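Local coordinates for protein branched-chain alpha-ketoacid decarboxylase (Lactococcus lactis, PDB 2VBF) that probably decarboxylates branched-chain and aromatic alpha-keto acids to aldehydes, using thiamine diphosphate and a magnesium ion as cofactors, at residues E41-V46 against M64-N69. Residues are numbered along the deposited sequence; the frame is centred on the assembly and turned at random.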
loop_
_atom_site.group_PDB
_atom_site.type_symbol
_atom_site.label_atom_id
_atom_site.label_comp_id
_atom_site.label_asym_id
_atom_site.label_seq_id
_atom_site.Cartn_x
_atom_site.Cartn_y
_atom_site.Cartn_z
ATOM N N GLU A 41 10.683 7.597 -20.521
ATOM C CA GLU A 41 11.972 6.943 -20.757
ATOM C C GLU A 41 12.318 5.902 -19.688
ATOM O O GLU A 41 13.344 5.218 -19.774
ATOM C CB GLU A 41 13.054 8.021 -20.833
ATOM C CG GLU A 41 12.885 8.942 -22.056
ATOM C CD GLU A 41 13.780 10.170 -22.024
ATOM O OE1 GLU A 41 14.649 10.293 -21.142
ATOM O OE2 GLU A 41 13.610 11.036 -22.901
ATOM N N GLU A 42 11.452 5.791 -18.679
ATOM C CA GLU A 42 11.656 4.897 -17.546
ATOM C C GLU A 42 10.293 4.381 -17.123
ATOM O O GLU A 42 9.346 5.156 -17.103
ATOM C CB GLU A 42 12.296 5.648 -16.362
ATOM C CG GLU A 42 13.807 5.859 -16.446
ATOM C CD GLU A 42 14.241 7.112 -17.196
ATOM O OE1 GLU A 42 13.430 8.030 -17.453
ATOM O OE2 GLU A 42 15.445 7.196 -17.513
ATOM N N ILE A 43 10.204 3.091 -16.784
ATOM C CA ILE A 43 8.968 2.491 -16.263
ATOM C C ILE A 43 9.258 1.893 -14.901
ATOM O O ILE A 43 10.231 1.150 -14.726
ATOM C CB ILE A 43 8.391 1.406 -17.208
ATOM C CG1 ILE A 43 8.059 2.042 -18.561
ATOM C CG2 ILE A 43 7.165 0.716 -16.605
ATOM C CD1 ILE A 43 7.411 1.116 -19.581
ATOM N N PHE A 44 8.402 2.232 -13.943
ATOM C CA PHE A 44 8.542 1.736 -12.571
ATOM C C PHE A 44 7.652 0.524 -12.326
ATOM O O PHE A 44 6.878 0.118 -13.186
ATOM C CB PHE A 44 8.253 2.865 -11.595
ATOM C CG PHE A 44 9.124 4.068 -11.824
ATOM C CD1 PHE A 44 10.444 4.072 -11.390
ATOM C CD2 PHE A 44 8.650 5.162 -12.518
ATOM C CE1 PHE A 44 11.267 5.173 -11.627
ATOM C CE2 PHE A 44 9.459 6.278 -12.758
ATOM C CZ PHE A 44 10.774 6.276 -12.309
ATOM N N GLY A 45 7.814 -0.085 -11.157
ATOM C CA GLY A 45 6.908 -1.136 -10.719
ATOM C C GLY A 45 7.556 -2.356 -10.101
ATOM O O GLY A 45 8.708 -2.326 -9.685
ATOM N N VAL A 46 6.808 -3.447 -10.098
ATOM C CA VAL A 46 7.234 -4.688 -9.461
ATOM C C VAL A 46 6.816 -5.862 -10.326
ATOM O O VAL A 46 5.655 -5.921 -10.782
ATOM C CB VAL A 46 6.633 -4.848 -8.041
ATOM C CG1 VAL A 46 7.061 -6.199 -7.381
ATOM C CG2 VAL A 46 7.021 -3.668 -7.130
ATOM N N MET A 64 14.161 2.877 -23.328
ATOM C CA MET A 64 13.303 2.744 -22.141
ATOM C C MET A 64 14.012 1.872 -21.113
ATOM O O MET A 64 14.525 0.814 -21.459
ATOM C CB MET A 64 11.979 2.074 -22.532
ATOM C CG MET A 64 10.867 2.139 -21.490
ATOM S SD MET A 64 9.992 3.722 -21.484
ATOM C CE MET A 64 9.144 3.679 -23.068
ATOM N N LYS A 65 14.010 2.304 -19.852
ATOM C CA LYS A 65 14.651 1.548 -18.788
ATOM C C LYS A 65 13.620 1.075 -17.764
ATOM O O LYS A 65 12.785 1.857 -17.320
ATOM C CB LYS A 65 15.705 2.414 -18.089
ATOM C CG LYS A 65 16.642 1.616 -17.194
ATOM C CD LYS A 65 17.574 2.507 -16.394
ATOM C CE LYS A 65 18.345 1.695 -15.346
ATOM N NZ LYS A 65 19.449 2.463 -14.700
ATOM N N TRP A 66 13.698 -0.201 -17.393
ATOM C CA TRP A 66 12.973 -0.721 -16.234
ATOM C C TRP A 66 13.691 -0.264 -14.965
ATOM O O TRP A 66 14.902 -0.488 -14.802
ATOM C CB TRP A 66 12.907 -2.243 -16.270
ATOM C CG TRP A 66 12.297 -2.858 -15.049
ATOM C CD1 TRP A 66 12.934 -3.591 -14.096
ATOM C CD2 TRP A 66 10.931 -2.769 -14.649
ATOM N NE1 TRP A 66 12.035 -3.983 -13.126
ATOM C CE2 TRP A 66 10.799 -3.480 -13.443
ATOM C CE3 TRP A 66 9.805 -2.161 -15.194
ATOM C CZ2 TRP A 66 9.574 -3.613 -12.786
ATOM C CZ3 TRP A 66 8.598 -2.280 -14.543
ATOM C CH2 TRP A 66 8.484 -3.008 -13.353
ATOM N N ILE A 67 12.940 0.357 -14.056
ATOM C CA ILE A 67 13.456 0.708 -12.741
ATOM C C ILE A 67 12.542 0.061 -11.703
ATOM O O ILE A 67 11.496 0.609 -11.355
ATOM C CB ILE A 67 13.577 2.223 -12.566
ATOM C CG1 ILE A 67 14.496 2.787 -13.669
ATOM C CG2 ILE A 67 14.138 2.567 -11.180
ATOM C CD1 ILE A 67 14.886 4.220 -13.491
ATOM N N GLY A 68 12.951 -1.110 -11.223
ATOM C CA GLY A 68 12.103 -1.913 -10.339
ATOM C C GLY A 68 12.117 -1.324 -8.954
ATOM O O GLY A 68 13.172 -0.914 -8.473
ATOM N N ASN A 69 10.941 -1.271 -8.324
ATOM C CA ASN A 69 10.779 -0.784 -6.949
ATOM C C ASN A 69 10.727 -1.941 -5.940
ATOM O O ASN A 69 10.512 -3.090 -6.322
ATOM C CB ASN A 69 9.473 0.003 -6.866
ATOM C CG ASN A 69 9.512 1.249 -7.707
ATOM O OD1 ASN A 69 9.056 1.258 -8.840
ATOM N ND2 ASN A 69 10.114 2.307 -7.173
#
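Ile43 N donates to Lys65 O, and Ile43 O accepts Ile67 N at 2.9 Å in an almost straight bond (176°). Lys65 N to Glu41 O and Asn69 N to Gly45 O extend this parallel pairing, the strand axes 26° apart. Gly45 N takes Asn69 OD1 as acceptor at 3.0 Å, in the carbonyl plane, an amide oxygen standing in for a peptide one. The strands are the arms of a right-handed beta-alpha-beta crossover through helix 52-60, at the border of the N-terminal thiamine diphosphate-binding domain's sheet; beyond them, Val46 touches the cofactor. On the helix 52-60 side, Trp66 is swung across strand 42-45, CG opposite its backbone N (chi1 174°), its six-membered ring running along the backbone from Ile43 to Gly45. Trp66 CZ3 lies 3.9 Å from Ile43 CG2, and CH2 3.4 Å from Gly45 C, where a beta carbon would sit tightly; Gly45's backbone angles by themselves call for glycine. A serine in place of Trp66 would probably open a gap between Ile43, Gly45 and helix 52-60. On the other face, Ile67 CB lies 3.8 Å from Phe44 CD1, and Ile67 CD1 meets Glu42 CG at 3.5 Å; Glu42's methylenes pack here while OE1 is hydrogen-bonded to Tyr82 OH.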